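Local coordinates for Lmo1076 protein (Listeria monocytogenes serovar 1/2a, PDB 5JQC) that is a putative autolysin, probably an amidase or related hydrolase of the bacterial cell wall, represented here by a piece carrying three SH3-like GW domains, at residues Q19-S24 against L66-T71; H35-G40 against G87-R92. All blocks are in the same frame, centred on the assembly; numbering follows the deposited sequence.

Contact 1 (Q19-S24 against L66-T71); sequences QQKNVS and LKEGTT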
loop_
_atom_site.group_PDB
_atom_site.type_symbol
_atom_site.label_atom_id
_atom_site.label_comp_id
_atom_site.label_asym_id
_atom_site.label_seq_id
_atom_site.Cartn_x
_atom_site.Cartn_y
_atom_site.Cartn_z
ATOM N N GLN A 19 -11.627 -16.686 31.264
ATOM C CA GLN A 19 -11.296 -16.817 29.848
ATOM C C GLN A 19 -9.822 -16.515 29.654
ATOM O O GLN A 19 -9.249 -15.657 30.325
ATOM C CB GLN A 19 -12.080 -15.860 28.939
ATOM C CG GLN A 19 -13.593 -15.898 29.112
ATOM C CD GLN A 19 -14.268 -14.951 28.157
ATOM O OE1 GLN A 19 -13.609 -14.349 27.300
ATOM N NE2 GLN A 19 -15.582 -14.807 28.291
ATOM N N GLN A 20 -9.213 -17.220 28.712
ATOM C CA GLN A 20 -7.828 -16.918 28.381
ATOM C C GLN A 20 -7.604 -17.200 26.905
ATOM O O GLN A 20 -8.189 -18.138 26.362
ATOM C CB GLN A 20 -6.883 -17.752 29.243
ATOM C CG GLN A 20 -5.436 -17.315 29.197
ATOM C CD GLN A 20 -4.651 -18.055 30.252
ATOM O OE1 GLN A 20 -5.218 -18.876 30.978
ATOM N NE2 GLN A 20 -3.353 -17.771 30.357
ATOM N N LYS A 21 -6.765 -16.395 26.259
ATOM C CA LYS A 21 -6.455 -16.687 24.867
ATOM C C LYS A 21 -5.121 -16.073 24.500
ATOM O O LYS A 21 -4.740 -15.010 25.006
ATOM C CB LYS A 21 -7.540 -16.165 23.922
ATOM C CG LYS A 21 -7.660 -14.650 23.880
ATOM C CD LYS A 21 -8.716 -14.231 22.884
ATOM C CE LYS A 21 -9.208 -12.808 23.171
ATOM N NZ LYS A 21 -10.093 -12.310 22.072
ATOM N N ASN A 22 -4.423 -16.761 23.606
ATOM C CA ASN A 22 -3.248 -16.207 22.958
ATOM C C ASN A 22 -3.672 -15.214 21.892
ATOM O O ASN A 22 -4.677 -15.413 21.198
ATOM C CB ASN A 22 -2.413 -17.310 22.307
ATOM C CG ASN A 22 -1.934 -18.336 23.291
ATOM O OD1 ASN A 22 -1.672 -18.019 24.450
ATOM N ND2 ASN A 22 -1.810 -19.582 22.835
ATOM N N VAL A 23 -2.885 -14.151 21.746
ATOM C CA VAL A 23 -3.126 -13.106 20.760
ATOM C C VAL A 23 -1.779 -12.691 20.172
ATOM O O VAL A 23 -0.713 -13.026 20.694
ATOM C CB VAL A 23 -3.863 -11.887 21.370
ATOM C CG1 VAL A 23 -5.237 -12.300 21.858
ATOM C CG2 VAL A 23 -3.039 -11.271 22.491
ATOM N N SER A 24 -1.833 -11.954 19.066
ATOM C CA SER A 24 -0.630 -11.345 18.487
ATOM C C SER A 24 -0.985 -9.907 18.134
ATOM O O SER A 24 -1.694 -9.649 17.153
ATOM C CB SER A 24 -0.115 -12.122 17.275
ATOM O OG SER A 24 1.072 -11.517 16.766
ATOM N N LEU A 66 0.874 -10.878 24.003
ATOM C CA LEU A 66 0.938 -12.310 23.748
ATOM C C LEU A 66 -0.300 -13.068 24.210
ATOM O O LEU A 66 -0.718 -14.027 23.553
ATOM C CB LEU A 66 2.172 -12.905 24.436
ATOM C CG LEU A 66 3.570 -12.673 23.853
ATOM C CD1 LEU A 66 4.045 -11.248 24.056
ATOM C CD2 LEU A 66 4.528 -13.657 24.511
ATOM N N LYS A 67 -0.881 -12.689 25.342
ATOM C CA LYS A 67 -2.029 -13.402 25.880
ATOM C C LYS A 67 -2.957 -12.391 26.527
ATOM O O LYS A 67 -2.532 -11.302 26.921
ATOM C CB LYS A 67 -1.653 -14.449 26.939
ATOM C CG LYS A 67 -0.599 -15.483 26.562
ATOM C CD LYS A 67 -0.377 -16.432 27.750
ATOM C CE LYS A 67 0.808 -17.371 27.505
ATOM N NZ LYS A 67 0.572 -18.263 26.341
ATOM N N GLU A 68 -4.229 -12.767 26.643
ATOM C CA GLU A 68 -5.193 -12.003 27.428
ATOM C C GLU A 68 -5.952 -12.973 28.309
ATOM O O GLU A 68 -6.216 -14.104 27.900
ATOM C CB GLU A 68 -6.188 -11.232 26.561
ATOM C CG GLU A 68 -5.558 -10.451 25.428
ATOM C CD GLU A 68 -6.500 -9.397 24.864
ATOM O OE1 GLU A 68 -7.678 -9.388 25.292
ATOM O OE2 GLU A 68 -6.059 -8.591 24.002
ATOM N N GLY A 69 -6.320 -12.520 29.504
ATOM C CA GLY A 69 -7.108 -13.310 30.435
ATOM C C GLY A 69 -8.025 -12.421 31.253
ATOM O O GLY A 69 -7.660 -11.288 31.596
ATOM N N THR A 70 -9.227 -12.897 31.553
ATOM C CA THR A 70 -10.196 -12.084 32.269
ATOM C C THR A 70 -10.511 -12.711 33.617
ATOM O O THR A 70 -10.424 -13.931 33.786
ATOM C CB THR A 70 -11.487 -11.900 31.457
ATOM O OG1 THR A 70 -12.190 -13.145 31.348
ATOM C CG2 THR A 70 -11.160 -11.367 30.072
ATOM N N THR A 71 -10.817 -11.854 34.585
ATOM C CA THR A 71 -11.444 -12.256 35.836
ATOM C C THR A 71 -12.586 -11.297 36.106
ATOM O O THR A 71 -12.786 -10.328 35.362
ATOM C CB THR A 71 -10.475 -12.216 37.021
ATOM O OG1 THR A 71 -10.367 -10.868 37.488
ATOM C CG2 THR A 71 -9.097 -12.700 36.636
#
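Segments 19-24 and 66-71, parts of strands 19-29 and 62-71, run antiparallel, their axes 4.3 Å apart at the closest point and their directions 146° apart, as neighbours in the sheet of the first GW domain, an SH3-like fold. K21 and E68 form a hydrogen-bonded pair, K21 N to E68 O at 2.9 Å and E68 N to K21 O at 2.8 Å. Beyond the last bridge, V23 N gives a single bond of 2.8 Å to L66 O, from above its carbonyl plane. On the face carrying Q20, N22 and K67, the last two side chains lie alongside each other, pointing the same way. K67 is extended until chi4, where a bend (-63°) turns NZ to N22 OD1, 2.9 Å away. Q20 crosses K67, and its CG rests 3.5 Å from E68 O. On the other face E68 CG touches both methyls of V23, CG1 and CG2, each at 4.0 Å, the two side chains crossing at about a right angle. The buried carboxylate of E68 is satisfied beyond the pair, OE2 by the hydroxyl of Y96 and OE1 by K91. Further along this face, T70 OG1 lies 3.6 Å from Q19 CB.

Contact 2 (H35-G40 against G87-R92); sequences HGVYSG and GWMDKR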
loop_
_atom_site.group_PDB
_atom_site.type_symbol
_atom_site.label_atom_id
_atom_site.label_comp_id
_atom_site.label_asym_id
_atom_site.label_seq_id
_atom_site.Cartn_x
_atom_site.Cartn_y
_atom_site.Cartn_z
ATOM N N HIS A 35 -1.180 1.325 37.479
ATOM C CA HIS A 35 -1.417 -0.099 37.288
ATOM C C HIS A 35 -0.182 -0.897 37.672
ATOM O O HIS A 35 0.945 -0.396 37.617
ATOM C CB HIS A 35 -1.769 -0.437 35.848
ATOM C CG HIS A 35 -3.069 0.130 35.392
ATOM N ND1 HIS A 35 -3.147 1.220 34.552
ATOM C CD2 HIS A 35 -4.344 -0.252 35.640
ATOM C CE1 HIS A 35 -4.416 1.488 34.302
ATOM N NE2 HIS A 35 -5.162 0.613 34.953
ATOM N N GLY A 36 -0.403 -2.162 38.021
ATOM C CA GLY A 36 0.665 -3.056 38.425
ATOM C C GLY A 36 1.011 -4.069 37.350
ATOM O O GLY A 36 0.175 -4.425 36.516
ATOM N N VAL A 37 2.264 -4.522 37.371
ATOM C CA VAL A 37 2.722 -5.657 36.577
ATOM C C VAL A 37 2.809 -6.859 37.503
ATOM O O VAL A 37 3.295 -6.745 38.635
ATOM C CB VAL A 37 4.082 -5.361 35.910
ATOM C CG1 VAL A 37 4.516 -6.518 35.011
ATOM C CG2 VAL A 37 4.027 -4.051 35.123
ATOM N N TYR A 38 2.330 -8.013 37.037
ATOM C CA TYR A 38 2.231 -9.194 37.881
ATOM C C TYR A 38 2.789 -10.400 37.134
ATOM O O TYR A 38 2.839 -10.427 35.901
ATOM C CB TYR A 38 0.778 -9.445 38.322
ATOM C CG TYR A 38 0.175 -8.294 39.119
ATOM C CD1 TYR A 38 -0.438 -7.216 38.478
ATOM C CD2 TYR A 38 0.224 -8.284 40.514
ATOM C CE1 TYR A 38 -0.987 -6.158 39.206
ATOM C CE2 TYR A 38 -0.324 -7.231 41.249
ATOM C CZ TYR A 38 -0.923 -6.170 40.589
ATOM O OH TYR A 38 -1.465 -5.118 41.307
ATOM N N SER A 39 3.237 -11.394 37.902
ATOM C CA SER A 39 3.693 -12.632 37.288
ATOM C C SER A 39 2.564 -13.334 36.547
ATOM O O SER A 39 2.820 -14.119 35.628
ATOM C CB SER A 39 4.286 -13.558 38.351
ATOM O OG SER A 39 3.292 -14.032 39.247
ATOM N N GLY A 40 1.317 -13.080 36.938
ATOM C CA GLY A 40 0.184 -13.719 36.306
ATOM C C GLY A 40 -0.998 -12.782 36.267
ATOM O O GLY A 40 -0.900 -11.642 36.724
ATOM N N GLY A 87 5.418 -9.404 32.029
ATOM C CA GLY A 87 4.407 -9.924 32.937
ATOM C C GLY A 87 3.018 -9.642 32.387
ATOM O O GLY A 87 2.821 -9.572 31.172
ATOM N N TRP A 88 2.075 -9.473 33.309
ATOM C CA TRP A 88 0.687 -9.178 32.985
ATOM C C TRP A 88 0.289 -7.831 33.557
ATOM O O TRP A 88 0.681 -7.482 34.672
ATOM C CB TRP A 88 -0.252 -10.222 33.546
ATOM C CG TRP A 88 0.015 -11.551 33.045
ATOM C CD1 TRP A 88 1.105 -12.322 33.305
ATOM C CD2 TRP A 88 -0.832 -12.317 32.191
ATOM N NE1 TRP A 88 0.990 -13.526 32.661
ATOM C CE2 TRP A 88 -0.194 -13.550 31.972
ATOM C CE3 TRP A 88 -2.071 -12.078 31.589
ATOM C CZ2 TRP A 88 -0.752 -14.548 31.172
ATOM C CZ3 TRP A 88 -2.628 -13.071 30.799
ATOM C CH2 TRP A 88 -1.969 -14.292 30.601
HETATM N N MSE A 89 -0.526 -7.102 32.805
HETATM C CA MSE A 89 -1.036 -5.813 33.254
HETATM C C MSE A 89 -2.441 -5.579 32.699
HETATM O O MSE A 89 -2.801 -6.121 31.643
HETATM C CB MSE A 89 -0.073 -4.695 32.837
HETATM C CG MSE A 89 -0.526 -3.289 33.219
HETATM SE SE MSE A 89 0.918 -1.970 33.349
HETATM C CE MSE A 89 1.714 -2.118 31.558
ATOM N N ASP A 90 -3.233 -4.821 33.459
ATOM C CA ASP A 90 -4.562 -4.399 33.042
ATOM C C ASP A 90 -4.539 -3.954 31.588
ATOM O O ASP A 90 -3.750 -3.086 31.205
ATOM C CB ASP A 90 -5.032 -3.244 33.945
ATOM C CG ASP A 90 -6.547 -3.082 33.988
ATOM O OD1 ASP A 90 -7.242 -3.249 32.962
ATOM O OD2 ASP A 90 -7.055 -2.773 35.082
ATOM N N LYS A 91 -5.421 -4.551 30.783
ATOM C CA LYS A 91 -5.511 -4.202 29.366
ATOM C C LYS A 91 -5.712 -2.705 29.155
ATOM O O LYS A 91 -5.275 -2.159 28.133
ATOM C CB LYS A 91 -6.647 -4.993 28.720
ATOM C CG LYS A 91 -6.826 -4.741 27.244
ATOM C CD LYS A 91 -7.832 -5.714 26.697
ATOM C CE LYS A 91 -7.884 -5.646 25.197
ATOM N NZ LYS A 91 -8.828 -6.671 24.678
ATOM N N ARG A 92 -6.353 -2.024 30.109
ATOM C CA ARG A 92 -6.605 -0.590 29.984
ATOM C C ARG A 92 -5.318 0.224 29.996
ATOM O O ARG A 92 -5.305 1.359 29.511
ATOM C CB ARG A 92 -7.529 -0.112 31.110
ATOM C CG ARG A 92 -8.999 -0.525 30.973
ATOM C CD ARG A 92 -9.804 -0.092 32.208
ATOM N NE ARG A 92 -9.264 -0.729 33.407
ATOM C CZ ARG A 92 -9.488 -0.329 34.663
ATOM N NH1 ARG A 92 -10.247 0.742 34.930
ATOM N NH2 ARG A 92 -8.924 -1.004 35.661
#
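W88 CG stands anti to its own carbonyl carbon (chi1 -60°), and chi2 of 68° turns the indole so that one face lies against G40; M89 CG, anti to the backbone N, comes within 3.6 Å of G36 O. Over the indole, G40 CA makes a CH-pi contact, 3.8 Å from the centroid of the five-membered ring and 28° off its normal. S39 O approaches the same indole obliquely, 3.4 Å from W88 CD1. The backbones meet in a single antiparallel bridge: Y38 N donates to W88 O and W88 N to Y38 O, both bonds in the plane of the accepting carbonyl. G87 CA packs against Y38 O and V37 CG1. V37 CG2 reaches the selenium of selenomethionine M89 at 4.1 Å, and H35 CB touches the same SE; F79 and F94 also pack on M89. The H35 ring crosses D90 obliquely, CD2 3.5 Å from D90 CB, its plane steeply inclined to the carboxylate. That carboxylate is gripped side-on by R92, with NH2 2.6 Å from D90 OD2 and NE bonded to OD1. R92 N also reaches D90 OD1, from the same face as NE, which closes an Asx turn where the strand passes into the 3-10 segment. H35 NE2 lies over a face of the R92 guanidinium, a nearby cation that would probably disfavour protonation of H35. G87 and W88 form the Gly-Trp dipeptide after which the GW domain, an SH3-like fold, is named.

How the contacts relate
Both contacts belong to the first GW domain and reach its five-stranded sheet, their centres 12 Å apart. Contact 1 is a surface contact between neighbouring strands, held by a ladder of backbone hydrogen bonds with mainly polar side chains above and below. Contact 2 is more buried: it lays the loop-like segment 35-40 against the outermost strand 84-90 through one bridge, with indole-on-glycine and selenomethionine packing and the D90-R92 salt bridge next to H35 at one end. W88 joins the two, its CH2 packing 3.7 Å from K67 CB and also meeting Q20 NE2. K91 NZ, 3.0 Å from E68 OE1 in a salt bridge, links the 3-10 segment after strand 84-90 to strand 62-71.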